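Local coordinates for acetyltransferase, GNAT family (Bacillus anthracis str. Sterne, PDB 3FBU), which binds coenzyme A and probably transfers the acetyl group of acetyl-coenzyme A to an acceptor that is not identified, at residues Ile73-Tyr78 with Tyr84-Val89; Pro130-Met135 with Tyr160-Leu165. One frame throughout, in Å; residues are numbered along the deposited sequence.

Running from the N terminus, the chain first closes interaction 1, where strand 68-79 turns back through a short loop and pairs with strand 83-90 as a beta hairpin. Helix 99-114, strand 119-124 and helix 129-137 follow; after strand 141-152 the chain returns in strand 155-165, and residues 160-165 close interaction 2 against residues 130-135. The two contacts are thus in series, neither enclosing the other. Strand 119-124 lies between strands 83-90 and 155-165, so interaction 1 lies within the mixed sheet and interaction 2 packs a helix against another strand of it. Trp88 joins them: its NE1 probably donates to Ser131 OG, and its ring packs on Val134 and Met135. Coenzyme A touches both.

Interaction 1: residues Ile73-Tyr78 with Tyr84-Val89; sequences IVFHKY and YEIGWV. With COA (coenzyme A), chain C.
The beta hairpin of strands 68-79 and 83-90, the second of which carries the coenzyme A pantetheine arm in the GNAT fold, is held here by antiparallel pairing of Ile73-Tyr78 with Tyr84-Val89. Val74 and Gly87 form one hydrogen-bonded pair, 2.9 Å from Val74 N to Gly87 O and the same from Gly87 N to Val74 O. His76 and Glu85 form the next, with Glu85 N 2.9 Å from His76 O and His76 N donating back to Glu85 O. On the face bearing Ile73, Phe75, Ile86 and Trp88, the Phe75 ring puts its edge to Ile86 CB and receives Tyr84 CD1 over the centre of one face. These two rings are tilted 45° to each other. Helix 99-114 packs on this side through Thr107 and Ala104. The Tyr84 ring lies against the backbone of the partner strand, Lys77 N over its centre and His76 C nearer the rim. Lys77 runs alongside it and bends at its last torsion (chi4 -48°), bringing NZ 2.7 Å from Tyr84 OH in a hydrogen bond. On the other face, the His76 side chain lies beside that of Glu85, but ND1 donates within its ring plane to Lys77 O at 3.0 Å, which should fix the imidazole rotation. At the far end, Ile73 CD1 touches Trp88 CB and lies near the indole plane, at its edge. Trp88 O accepts the pantetheine amide, 2.9 Å from N4P of coenzyme A with an N-H...O angle of 148°.

Interaction 2: residues Pro130-Met135 with Tyr160-Leu165; sequences PSYRVM and YYYAIL. With COA (coenzyme A), chain C.
One face of the Tyr132 ring receives the edge of Tyr160 in a T-shaped pair, the planes 83° apart and the centroids separated by 5.5 Å. Tyr160 CE2 comes in off-centre, 3.9 Å from Tyr132 CD2. The Tyr162 ring carries Met135 CB over one face, a CH-pi contact 4.0 Å from CB to the ring centroid. Met135 SD stands obliquely to the same ring, 3.3 Å from Tyr162 CD1, a Met-aromatic contact; with CG beside the backbone N (chi1 -64°) and the chain extended beyond it, the thioether reaches across the tyrosine. Tyr132 CB approaches Tyr162 obliquely near CE1. The short segment axes pass 9.9 Å apart, 19° from parallel. Arg142 adds cation-pi contacts to both Tyr132 and Tyr160.

Away from the strand, the same helix serves coenzyme A. Arg133 NH2 donates to O7A of the 3'-phosphate at 2.8 Å, with the oxygen at the guanidinium edge and in its plane, while NH1 makes a salt bridge with Glu136. Ser131 OG lies 3.2 Å from the thiol sulfur S1P. Between the two segments, then, side chains make an aromatic and sulfur packing without a hydrogen bond, while Glu136 and Arg142 hydrogen-bond the Tyr162 hydroxyl beside it; polar groups of the helix meet the cofactor's thiol and 3'-phosphate, whose charge the arginine would partly offset.

Interaction 1: residues Ile73-Tyr78 with Tyr84-Val89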
ATOM      1  N   ILE A  73      -2.083  14.690 -13.753  1.00 17.02           N
ATOM      2  CA  ILE A  73      -1.503  13.786 -14.736  1.00 17.05           C
ATOM      3  C   ILE A  73      -0.330  14.481 -15.423  1.00 16.96           C
ATOM      4  O   ILE A  73      -0.427  15.656 -15.851  1.00 17.82           O
ATOM      5  CB  ILE A  73      -2.568  13.370 -15.797  1.00 17.44           C
ATOM      6  CG1 ILE A  73      -3.593  12.384 -15.196  1.00 19.17           C
ATOM      7  CG2 ILE A  73      -1.891  12.810 -17.059  1.00 17.49           C
ATOM      8  CD1 ILE A  73      -3.071  10.974 -14.877  1.00 21.33           C
ATOM      9  N   VAL A  74       0.767  13.736 -15.520  1.00 16.98           N
ATOM     10  CA  VAL A  74       1.937  14.124 -16.281  1.00 17.09           C
ATOM     11  C   VAL A  74       1.759  13.540 -17.686  1.00 17.61           C
ATOM     12  O   VAL A  74       1.514  12.350 -17.830  1.00 16.48           O
ATOM     13  CB  VAL A  74       3.221  13.595 -15.626  1.00 17.09           C
ATOM     14  CG1 VAL A  74       4.446  14.129 -16.326  1.00 19.20           C
ATOM     15  CG2 VAL A  74       3.280  13.956 -14.119  1.00 17.39           C
ATOM     16  N   PHE A  75       1.846  14.385 -18.711  1.00 17.80           N
ATOM     17  CA  PHE A  75       1.701  13.901 -20.105  1.00 18.17           C
ATOM     18  C   PHE A  75       2.439  14.827 -21.080  1.00 18.93           C
ATOM     19  O   PHE A  75       2.048  15.965 -21.260  1.00 18.13           O
ATOM     20  CB  PHE A  75       0.224  13.750 -20.456  1.00 18.47           C
ATOM     21  CG  PHE A  75      -0.039  12.937 -21.694  1.00 18.11           C
ATOM     22  CD1 PHE A  75       0.397  11.627 -21.796  1.00 17.34           C
ATOM     23  CD2 PHE A  75      -0.729  13.488 -22.750  1.00 20.60           C
ATOM     24  CE1 PHE A  75       0.124  10.867 -22.915  1.00 20.23           C
ATOM     25  CE2 PHE A  75      -1.004  12.718 -23.884  1.00 21.11           C
ATOM     26  CZ  PHE A  75      -0.556  11.417 -23.956  1.00 19.53           C
ATOM     27  N   HIS A  76       3.517  14.327 -21.688  1.00 18.88           N
ATOM     28  CA  HIS A  76       4.372  15.141 -22.553  1.00 19.55           C
ATOM     29  C   HIS A  76       5.159  14.311 -23.557  1.00 19.25           C
ATOM     30  O   HIS A  76       5.357  13.118 -23.381  1.00 17.62           O
ATOM     31  CB  HIS A  76       5.355  15.995 -21.727  1.00 19.66           C
ATOM     32  CG  HIS A  76       6.255  15.221 -20.815  1.00 21.10           C
ATOM     33  ND1 HIS A  76       7.398  14.581 -21.242  1.00 23.58           N
ATOM     34  CD2 HIS A  76       6.167  14.982 -19.483  1.00 22.65           C
ATOM     35  CE1 HIS A  76       7.990  14.003 -20.211  1.00 25.83           C
ATOM     36  NE2 HIS A  76       7.253  14.219 -19.134  1.00 25.16           N
ATOM     37  N   LYS A  77       5.635  14.980 -24.597  1.00 19.69           N
ATOM     38  CA  LYS A  77       6.510  14.348 -25.582  1.00 20.74           C
ATOM     39  C   LYS A  77       7.725  13.678 -24.947  1.00 19.90           C
ATOM     40  O   LYS A  77       8.331  14.212 -24.017  1.00 19.72           O
ATOM     41  CB  LYS A  77       6.967  15.388 -26.626  1.00 21.06           C
ATOM     42  CG  LYS A  77       5.815  15.987 -27.393  1.00 23.27           C
ATOM     43  CD  LYS A  77       6.292  16.984 -28.471  1.00 25.59           C
ATOM     44  CE  LYS A  77       5.094  17.612 -29.185  1.00 28.68           C
ATOM     45  NZ  LYS A  77       4.027  16.619 -29.641  1.00 36.31           N
ATOM     46  N   TYR A  78       8.045  12.486 -25.461  1.00 20.28           N
ATOM     47  CA  TYR A  78       9.136  11.656 -24.981  1.00 20.12           C
ATOM     48  C   TYR A  78      10.124  11.362 -26.092  1.00 19.51           C
ATOM     49  O   TYR A  78      11.294  11.579 -25.913  1.00 19.21           O
ATOM     50  CB  TYR A  78       8.589  10.365 -24.400  1.00 22.07           C
ATOM     51  CG  TYR A  78       9.638   9.429 -23.890  1.00 21.51           C
ATOM     52  CD1 TYR A  78      10.256   9.669 -22.676  1.00 26.31           C
ATOM     53  CD2 TYR A  78      10.011   8.316 -24.609  1.00 24.94           C
ATOM     54  CE1 TYR A  78      11.212   8.823 -22.186  1.00 24.13           C
ATOM     55  CE2 TYR A  78      10.996   7.466 -24.140  1.00 23.98           C
ATOM     56  CZ  TYR A  78      11.574   7.722 -22.922  1.00 25.12           C
ATOM     57  OH  TYR A  78      12.539   6.885 -22.428  1.00 27.88           O
ATOM     58  N   TYR A  84       4.866   9.555 -26.262  1.00 16.39           N
ATOM     59  CA  TYR A  84       4.708  10.401 -25.081  1.00 16.88           C
ATOM     60  C   TYR A  84       5.015   9.580 -23.832  1.00 16.77           C
ATOM     61  O   TYR A  84       4.998   8.342 -23.856  1.00 16.08           O
ATOM     62  CB  TYR A  84       3.265  10.911 -24.970  1.00 18.21           C
ATOM     63  CG  TYR A  84       3.023  12.213 -25.666  1.00 19.34           C
ATOM     64  CD1 TYR A  84       2.347  13.260 -25.013  1.00 19.90           C
ATOM     65  CD2 TYR A  84       3.478  12.411 -26.960  1.00 16.99           C
ATOM     66  CE1 TYR A  84       2.152  14.468 -25.646  1.00 22.83           C
ATOM     67  CE2 TYR A  84       3.262  13.624 -27.602  1.00 20.58           C
ATOM     68  CZ  TYR A  84       2.600  14.634 -26.934  1.00 21.39           C
ATOM     69  OH  TYR A  84       2.384  15.853 -27.574  1.00 23.93           O
ATOM     70  N   GLU A  85       5.263  10.299 -22.743  1.00 16.42           N
ATOM     71  CA  GLU A  85       5.423   9.727 -21.427  1.00 16.94           C
ATOM     72  C   GLU A  85       4.273  10.214 -20.532  1.00 16.39           C
ATOM     73  O   GLU A  85       3.837  11.400 -20.614  1.00 16.62           O
ATOM     74  CB  GLU A  85       6.767  10.142 -20.833  1.00 17.05           C
ATOM     75  CG  GLU A  85       6.956   9.735 -19.388  1.00 18.82           C
ATOM     76  CD  GLU A  85       8.318  10.075 -18.798  1.00 22.53           C
ATOM     77  OE1 GLU A  85       9.123  10.813 -19.440  1.00 26.35           O
ATOM     78  OE2 GLU A  85       8.565   9.586 -17.671  1.00 29.81           O
ATOM     79  N   ILE A  86       3.772   9.305 -19.702  1.00 14.47           N
ATOM     80  CA  ILE A  86       2.657   9.566 -18.774  1.00 14.17           C
ATOM     81  C   ILE A  86       3.113   9.256 -17.340  1.00 14.70           C
ATOM     82  O   ILE A  86       3.946   8.374 -17.105  1.00 13.06           O
ATOM     83  CB  ILE A  86       1.373   8.744 -19.168  1.00 15.13           C
ATOM     84  CG1 ILE A  86       0.086   9.218 -18.427  1.00 12.09           C
ATOM     85  CG2 ILE A  86       1.617   7.231 -18.967  1.00 12.29           C
ATOM     86  CD1 ILE A  86      -1.232   8.626 -19.031  1.00 15.65           C
ATOM     87  N   GLY A  87       2.497   9.971 -16.397  1.00 14.72           N
ATOM     88  CA  GLY A  87       2.721   9.823 -14.986  1.00 15.68           C
ATOM     89  C   GLY A  87       1.584  10.466 -14.227  1.00 15.47           C
ATOM     90  O   GLY A  87       0.628  10.972 -14.833  1.00 14.56           O
ATOM     91  N   TRP A  88       1.721  10.510 -12.904  1.00 16.96           N
ATOM     92  CA  TRP A  88       0.593  10.864 -12.042  1.00 16.68           C
ATOM     93  C   TRP A  88       1.101  11.168 -10.652  1.00 16.89           C
ATOM     94  O   TRP A  88       1.977  10.480 -10.172  1.00 17.43           O
ATOM     95  CB  TRP A  88      -0.396   9.684 -11.978  1.00 17.19           C
ATOM     96  CG  TRP A  88       0.257   8.347 -12.130  1.00 18.36           C
ATOM     97  CD1 TRP A  88       0.994   7.664 -11.207  1.00 18.93           C
ATOM     98  CD2 TRP A  88       0.258   7.548 -13.307  1.00 18.29           C
ATOM     99  NE1 TRP A  88       1.448   6.469 -11.741  1.00 20.33           N
ATOM    100  CE2 TRP A  88       1.006   6.373 -13.029  1.00 19.72           C
ATOM    101  CE3 TRP A  88      -0.295   7.709 -14.577  1.00 18.98           C
ATOM    102  CZ2 TRP A  88       1.225   5.395 -13.981  1.00 18.47           C
ATOM    103  CZ3 TRP A  88      -0.084   6.736 -15.509  1.00 18.39           C
ATOM    104  CH2 TRP A  88       0.652   5.588 -15.212  1.00 17.74           C
ATOM    105  N   VAL A  89       0.528  12.189 -10.008  1.00 17.15           N
ATOM    106  CA  VAL A  89       0.798  12.507  -8.609  1.00 16.68           C
ATOM    107  C   VAL A  89      -0.540  12.953  -8.000  1.00 17.70           C
ATOM    108  O   VAL A  89      -1.179  13.879  -8.520  1.00 16.70           O
ATOM    109  CB  VAL A  89       1.825  13.649  -8.446  1.00 16.17           C
ATOM    110  CG1 VAL A  89       2.153  13.875  -6.948  1.00 18.68           C
ATOM    111  CG2 VAL A  89       3.138  13.393  -9.333  1.00 16.46           C
TER
HETATM  112  N1A COA C 169       0.799  -2.430  -2.177  1.00 25.68           N
HETATM  113  C2A COA C 169       0.191  -3.075  -3.223  1.00 26.78           C
HETATM  114  N3A COA C 169      -0.787  -2.445  -3.946  1.00 25.78           N
HETATM  115  C4A COA C 169      -1.136  -1.172  -3.616  1.00 27.28           C
HETATM  116  C5A COA C 169      -0.531  -0.502  -2.566  1.00 27.00           C
HETATM  117  C6A COA C 169       0.472  -1.140  -1.840  1.00 24.47           C
HETATM  118  N6A COA C 169       1.102  -0.520  -0.840  1.00 27.45           N
HETATM  119  N7A COA C 169      -1.081   0.717  -2.487  1.00 25.62           N
HETATM  120  C8A COA C 169      -2.024   0.840  -3.443  1.00 26.50           C
HETATM  121  N9A COA C 169      -2.070  -0.335  -4.148  1.00 26.49           N
HETATM  122  C1B COA C 169      -2.822  -0.647  -5.371  1.00 28.06           C
HETATM  123  C2B COA C 169      -4.333  -0.462  -5.216  1.00 29.37           C
HETATM  124  O2B COA C 169      -4.953  -1.593  -4.618  1.00 32.75           O
HETATM  125  C3B COA C 169      -4.711  -0.257  -6.667  1.00 29.16           C
HETATM  126  O3B COA C 169      -4.825  -1.504  -7.335  1.00 31.07           O
HETATM  127  P3B COA C 169      -6.215  -2.322  -7.479  1.00 34.18           P
HETATM  128  O7A COA C 169      -6.083  -3.407  -8.499  1.00 36.31           O
HETATM  129  O8A COA C 169      -6.559  -2.865  -6.117  1.00 36.44           O
HETATM  130  O9A COA C 169      -7.252  -1.319  -7.934  1.00 33.95           O
HETATM  131  C4B COA C 169      -3.521   0.525  -7.244  1.00 26.34           C
HETATM  132  O4B COA C 169      -2.425   0.219  -6.426  1.00 25.69           O
HETATM  133  C5B COA C 169      -3.735   2.033  -7.229  1.00 26.05           C
HETATM  134  O5B COA C 169      -4.733   2.325  -8.189  1.00 24.96           O
HETATM  135  P1A COA C 169      -5.547   3.701  -8.129  1.00 22.73           P
HETATM  136  O1A COA C 169      -6.564   3.627  -7.003  1.00 22.85           O
HETATM  137  O2A COA C 169      -6.148   3.972  -9.451  1.00 21.05           O
HETATM  138  O3A COA C 169      -4.372   4.757  -7.838  1.00 21.40           O
HETATM  139  P2A COA C 169      -4.446   6.028  -6.846  1.00 21.94           P
HETATM  140  O4A COA C 169      -5.628   6.883  -7.232  1.00 19.59           O
HETATM  141  O5A COA C 169      -4.427   5.526  -5.398  1.00 23.59           O
HETATM  142  O6A COA C 169      -3.046   6.752  -7.204  1.00 21.48           O
HETATM  143  CBP COA C 169      -0.674   6.993  -7.342  1.00 19.16           C
HETATM  144  CCP COA C 169      -1.853   6.026  -7.457  1.00 22.46           C
HETATM  145  CDP COA C 169      -1.004   8.161  -8.289  1.00 18.10           C
HETATM  146  CEP COA C 169       0.538   6.168  -7.779  1.00 18.65           C
HETATM  147  CAP COA C 169      -0.529   7.476  -5.874  1.00 21.57           C
HETATM  148  OAP COA C 169      -0.155   6.412  -5.013  1.00 21.96           O
HETATM  149  C9P COA C 169       0.518   8.535  -5.706  1.00 20.89           C
HETATM  150  O9P COA C 169       0.237   9.836  -6.049  1.00 20.03           O
HETATM  151  N8P COA C 169       1.751   8.201  -5.312  1.00 23.74           N
HETATM  152  C7P COA C 169       2.742   9.220  -4.970  1.00 23.46           C
HETATM  153  C6P COA C 169       3.343   9.903  -6.186  1.00 22.46           C
HETATM  154  C5P COA C 169       4.073   8.909  -7.088  1.00 25.26           C
HETATM  155  O5P COA C 169       4.949   8.125  -6.657  1.00 25.18           O
HETATM  156  N4P COA C 169       3.744   8.968  -8.361  1.00 26.29           N
HETATM  157  C3P COA C 169       4.258   7.994  -9.333  1.00 28.15           C
HETATM  158  C2P COA C 169       5.648   8.297  -9.846  1.00 30.02           C
HETATM  159  S1P COA C 169       6.103   7.150 -11.183  1.00 36.30           S

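Interaction 2: residues Pro130-Met135 with Tyr160-Leu165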
ATOM      1  N   PRO A 130       2.042   1.061  -5.956  1.00 21.71           N
ATOM      2  CA  PRO A 130       0.810   1.589  -6.542  1.00 21.62           C
ATOM      3  C   PRO A 130       0.999   2.189  -7.927  1.00 20.78           C
ATOM      4  O   PRO A 130       0.077   2.153  -8.735  1.00 20.31           O
ATOM      5  CB  PRO A 130       0.371   2.684  -5.570  1.00 21.54           C
ATOM      6  CG  PRO A 130       1.331   2.757  -4.555  1.00 22.81           C
ATOM      7  CD  PRO A 130       2.420   1.790  -4.735  1.00 22.30           C
ATOM      8  N   SER A 131       2.195   2.725  -8.193  1.00 20.20           N
ATOM      9  CA  SER A 131       2.463   3.330  -9.499  1.00 20.06           C
ATOM     10  C   SER A 131       2.462   2.277 -10.599  1.00 19.49           C
ATOM     11  O   SER A 131       1.765   2.433 -11.608  1.00 19.00           O
ATOM     12  CB  SER A 131       3.774   4.111  -9.502  1.00 20.80           C
ATOM     13  OG  SER A 131       3.810   4.946 -10.659  1.00 20.13           O
ATOM     14  N   TYR A 132       3.195   1.175 -10.424  1.00 19.00           N
ATOM     15  CA  TYR A 132       3.182   0.184 -11.490  1.00 19.17           C
ATOM     16  C   TYR A 132       1.866  -0.565 -11.554  1.00 19.20           C
ATOM     17  O   TYR A 132       1.497  -1.026 -12.629  1.00 17.01           O
ATOM     18  CB  TYR A 132       4.431  -0.695 -11.528  1.00 20.63           C
ATOM     19  CG  TYR A 132       4.543  -1.738 -10.461  1.00 20.05           C
ATOM     20  CD1 TYR A 132       3.792  -2.903 -10.541  1.00 23.82           C
ATOM     21  CD2 TYR A 132       5.443  -1.599  -9.410  1.00 25.23           C
ATOM     22  CE1 TYR A 132       3.915  -3.893  -9.584  1.00 23.39           C
ATOM     23  CE2 TYR A 132       5.566  -2.584  -8.449  1.00 24.11           C
ATOM     24  CZ  TYR A 132       4.798  -3.732  -8.560  1.00 24.90           C
ATOM     25  OH  TYR A 132       4.876  -4.735  -7.611  1.00 27.71           O
ATOM     26  N   ARG A 133       1.101  -0.591 -10.449  1.00 18.40           N
ATOM     27  CA  ARG A 133      -0.241  -1.134 -10.536  1.00 18.74           C
ATOM     28  C   ARG A 133      -1.157  -0.291 -11.406  1.00 17.75           C
ATOM     29  O   ARG A 133      -1.933  -0.835 -12.174  1.00 17.81           O
ATOM     30  CB  ARG A 133      -0.832  -1.409  -9.155  1.00 20.16           C
ATOM     31  CG  ARG A 133      -0.318  -2.716  -8.552  1.00 24.41           C
ATOM     32  CD  ARG A 133      -0.815  -3.938  -9.353  1.00 29.59           C
ATOM     33  NE  ARG A 133      -2.274  -3.990  -9.443  1.00 30.59           N
ATOM     34  CZ  ARG A 133      -2.996  -4.428 -10.479  1.00 32.72           C
ATOM     35  NH1 ARG A 133      -2.433  -4.810 -11.611  1.00 33.25           N
ATOM     36  NH2 ARG A 133      -4.322  -4.436 -10.400  1.00 33.27           N
ATOM     37  N   VAL A 134      -1.053   1.029 -11.339  1.00 16.80           N
ATOM     38  CA  VAL A 134      -1.803   1.857 -12.282  1.00 16.68           C
ATOM     39  C   VAL A 134      -1.412   1.501 -13.726  1.00 16.05           C
ATOM     40  O   VAL A 134      -2.265   1.328 -14.604  1.00 16.54           O
ATOM     41  CB  VAL A 134      -1.585   3.328 -12.026  1.00 16.36           C
ATOM     42  CG1 VAL A 134      -2.259   4.152 -13.143  1.00 17.77           C
ATOM     43  CG2 VAL A 134      -2.112   3.714 -10.660  1.00 16.04           C
ATOM     44  N   MET A 135      -0.111   1.367 -13.969  1.00 15.77           N
ATOM     45  CA  MET A 135       0.371   1.067 -15.321  1.00 16.27           C
ATOM     46  C   MET A 135      -0.262  -0.217 -15.851  1.00 16.47           C
ATOM     47  O   MET A 135      -0.755  -0.262 -16.986  1.00 16.04           O
ATOM     48  CB  MET A 135       1.907   0.962 -15.346  1.00 16.37           C
ATOM     49  CG  MET A 135       2.630   2.285 -14.997  1.00 16.04           C
ATOM     50  SD  MET A 135       4.441   2.142 -14.793  1.00 12.31           S
ATOM     51  CE  MET A 135       4.644   3.710 -13.990  1.00 20.33           C
ATOM     52  N   TYR A 160      11.494   0.382 -13.456  1.00 17.69           N
ATOM     53  CA  TYR A 160      10.671  -0.383 -14.406  1.00 17.64           C
ATOM     54  C   TYR A 160      10.230   0.530 -15.517  1.00 17.24           C
ATOM     55  O   TYR A 160       9.910   1.691 -15.275  1.00 17.75           O
ATOM     56  CB  TYR A 160       9.399  -0.893 -13.746  1.00 19.34           C
ATOM     57  CG  TYR A 160       9.513  -2.075 -12.809  1.00 19.65           C
ATOM     58  CD1 TYR A 160      10.461  -3.063 -12.977  1.00 21.90           C
ATOM     59  CD2 TYR A 160       8.582  -2.229 -11.786  1.00 20.52           C
ATOM     60  CE1 TYR A 160      10.519  -4.158 -12.116  1.00 22.64           C
ATOM     61  CE2 TYR A 160       8.613  -3.315 -10.954  1.00 20.17           C
ATOM     62  CZ  TYR A 160       9.585  -4.268 -11.107  1.00 22.90           C
ATOM     63  OH  TYR A 160       9.596  -5.348 -10.254  1.00 24.58           O
ATOM     64  N   TYR A 161      10.163  -0.013 -16.729  1.00 16.40           N
ATOM     65  CA  TYR A 161       9.718   0.709 -17.890  1.00 17.01           C
ATOM     66  C   TYR A 161       8.517  -0.025 -18.499  1.00 15.28           C
ATOM     67  O   TYR A 161       8.607  -1.210 -18.843  1.00 15.48           O
ATOM     68  CB  TYR A 161      10.865   0.716 -18.873  1.00 19.60           C
ATOM     69  CG  TYR A 161      10.747   1.597 -20.055  1.00 21.30           C
ATOM     70  CD1 TYR A 161      11.516   2.752 -20.173  1.00 21.97           C
ATOM     71  CD2 TYR A 161       9.895   1.249 -21.128  1.00 23.30           C
ATOM     72  CE1 TYR A 161      11.442   3.523 -21.321  1.00 24.42           C
ATOM     73  CE2 TYR A 161       9.818   2.017 -22.248  1.00 23.54           C
ATOM     74  CZ  TYR A 161      10.600   3.152 -22.342  1.00 24.61           C
ATOM     75  OH  TYR A 161      10.485   3.893 -23.504  1.00 27.54           O
ATOM     76  N   TYR A 162       7.420   0.693 -18.596  1.00 14.02           N
ATOM     77  CA  TYR A 162       6.173   0.196 -19.167  1.00 14.41           C
ATOM     78  C   TYR A 162       5.823   0.931 -20.444  1.00 14.23           C
ATOM     79  O   TYR A 162       6.191   2.102 -20.625  1.00 12.88           O
ATOM     80  CB  TYR A 162       5.034   0.394 -18.158  1.00 15.78           C
ATOM     81  CG  TYR A 162       4.970  -0.630 -17.068  1.00 16.06           C
ATOM     82  CD1 TYR A 162       5.871  -0.600 -16.016  1.00 16.88           C
ATOM     83  CD2 TYR A 162       4.032  -1.672 -17.099  1.00 16.72           C
ATOM     84  CE1 TYR A 162       5.814  -1.527 -15.023  1.00 20.47           C
ATOM     85  CE2 TYR A 162       3.984  -2.608 -16.090  1.00 17.64           C
ATOM     86  CZ  TYR A 162       4.886  -2.529 -15.058  1.00 17.49           C
ATOM     87  OH  TYR A 162       4.902  -3.432 -14.018  1.00 19.47           O
ATOM     88  N   ALA A 163       5.081   0.262 -21.340  1.00 13.72           N
ATOM     89  CA  ALA A 163       4.675   0.873 -22.587  1.00 13.25           C
ATOM     90  C   ALA A 163       3.327   0.332 -23.060  1.00 14.08           C
ATOM     91  O   ALA A 163       2.949  -0.814 -22.753  1.00 13.19           O
ATOM     92  CB  ALA A 163       5.723   0.644 -23.684  1.00 14.28           C
ATOM     93  N   ILE A 164       2.647   1.167 -23.827  1.00 13.07           N
ATOM     94  CA  ILE A 164       1.439   0.744 -24.547  1.00 15.08           C
ATOM     95  C   ILE A 164       1.445   1.323 -25.941  1.00 15.17           C
ATOM     96  O   ILE A 164       1.866   2.471 -26.166  1.00 14.43           O
ATOM     97  CB  ILE A 164       0.177   1.086 -23.747  1.00 14.03           C
ATOM     98  CG1 ILE A 164      -1.071   0.458 -24.387  1.00 15.82           C
ATOM     99  CG2 ILE A 164      -0.000   2.645 -23.578  1.00 13.20           C
ATOM    100  CD1 ILE A 164      -2.351   0.576 -23.472  1.00 16.44           C
ATOM    101  N   LEU A 165       0.986   0.505 -26.887  1.00 16.93           N
ATOM    102  CA  LEU A 165       0.944   0.858 -28.295  1.00 18.76           C
ATOM    103  C   LEU A 165      -0.477   1.203 -28.770  1.00 21.08           C
ATOM    104  O   LEU A 165      -1.455   0.761 -28.164  1.00 19.82           O
ATOM    105  CB  LEU A 165       1.488  -0.290 -29.113  1.00 18.84           C
ATOM    106  CG  LEU A 165       3.005  -0.526 -29.062  1.00 18.40           C
ATOM    107  CD1 LEU A 165       3.356  -1.918 -29.546  1.00 18.73           C
ATOM    108  CD2 LEU A 165       3.729   0.538 -29.884  1.00 16.26           C
TER
HETATM  109  N1A COA C 169       0.799  -2.430  -2.177  1.00 25.68           N
HETATM  110  C2A COA C 169       0.191  -3.075  -3.223  1.00 26.78           C
HETATM  111  N3A COA C 169      -0.787  -2.445  -3.946  1.00 25.78           N
HETATM  112  C4A COA C 169      -1.136  -1.172  -3.616  1.00 27.28           C
HETATM  113  C5A COA C 169      -0.531  -0.502  -2.566  1.00 27.00           C
HETATM  114  C6A COA C 169       0.472  -1.140  -1.840  1.00 24.47           C
HETATM  115  N6A COA C 169       1.102  -0.520  -0.840  1.00 27.45           N
HETATM  116  N7A COA C 169      -1.081   0.717  -2.487  1.00 25.62           N
HETATM  117  C8A COA C 169      -2.024   0.840  -3.443  1.00 26.50           C
HETATM  118  N9A COA C 169      -2.070  -0.335  -4.148  1.00 26.49           N
HETATM  119  C1B COA C 169      -2.822  -0.647  -5.371  1.00 28.06           C
HETATM  120  C2B COA C 169      -4.333  -0.462  -5.216  1.00 29.37           C
HETATM  121  O2B COA C 169      -4.953  -1.593  -4.618  1.00 32.75           O
HETATM  122  C3B COA C 169      -4.711  -0.257  -6.667  1.00 29.16           C
HETATM  123  O3B COA C 169      -4.825  -1.504  -7.335  1.00 31.07           O
HETATM  124  P3B COA C 169      -6.215  -2.322  -7.479  1.00 34.18           P
HETATM  125  O7A COA C 169      -6.083  -3.407  -8.499  1.00 36.31           O
HETATM  126  O8A COA C 169      -6.559  -2.865  -6.117  1.00 36.44           O
HETATM  127  O9A COA C 169      -7.252  -1.319  -7.934  1.00 33.95           O
HETATM  128  C4B COA C 169      -3.521   0.525  -7.244  1.00 26.34           C
HETATM  129  O4B COA C 169      -2.425   0.219  -6.426  1.00 25.69           O
HETATM  130  C5B COA C 169      -3.735   2.033  -7.229  1.00 26.05           C
HETATM  131  O5B COA C 169      -4.733   2.325  -8.189  1.00 24.96           O
HETATM  132  P1A COA C 169      -5.547   3.701  -8.129  1.00 22.73           P
HETATM  133  O1A COA C 169      -6.564   3.627  -7.003  1.00 22.85           O
HETATM  134  O2A COA C 169      -6.148   3.972  -9.451  1.00 21.05           O
HETATM  135  O3A COA C 169      -4.372   4.757  -7.838  1.00 21.40           O
HETATM  136  P2A COA C 169      -4.446   6.028  -6.846  1.00 21.94           P
HETATM  137  O4A COA C 169      -5.628   6.883  -7.232  1.00 19.59           O
HETATM  138  O5A COA C 169      -4.427   5.526  -5.398  1.00 23.59           O
HETATM  139  O6A COA C 169      -3.046   6.752  -7.204  1.00 21.48           O
HETATM  140  CBP COA C 169      -0.674   6.993  -7.342  1.00 19.16           C
HETATM  141  CCP COA C 169      -1.853   6.026  -7.457  1.00 22.46           C
HETATM  142  CDP COA C 169      -1.004   8.161  -8.289  1.00 18.10           C
HETATM  143  CEP COA C 169       0.538   6.168  -7.779  1.00 18.65           C
HETATM  144  CAP COA C 169      -0.529   7.476  -5.874  1.00 21.57           C
HETATM  145  OAP COA C 169      -0.155   6.412  -5.013  1.00 21.96           O
HETATM  146  C9P COA C 169       0.518   8.535  -5.706  1.00 20.89           C
HETATM  147  O9P COA C 169       0.237   9.836  -6.049  1.00 20.03           O
HETATM  148  N8P COA C 169       1.751   8.201  -5.312  1.00 23.74           N
HETATM  149  C7P COA C 169       2.742   9.220  -4.970  1.00 23.46           C
HETATM  150  C6P COA C 169       3.343   9.903  -6.186  1.00 22.46           C
HETATM  151  C5P COA C 169       4.073   8.909  -7.088  1.00 25.26           C
HETATM  152  O5P COA C 169       4.949   8.125  -6.657  1.00 25.18           O
HETATM  153  N4P COA C 169       3.744   8.968  -8.361  1.00 26.29           N
HETATM  154  C3P COA C 169       4.258   7.994  -9.333  1.00 28.15           C
HETATM  155  C2P COA C 169       5.648   8.297  -9.846  1.00 30.02           C
HETATM  156  S1P COA C 169       6.103   7.150 -11.183  1.00 36.30           S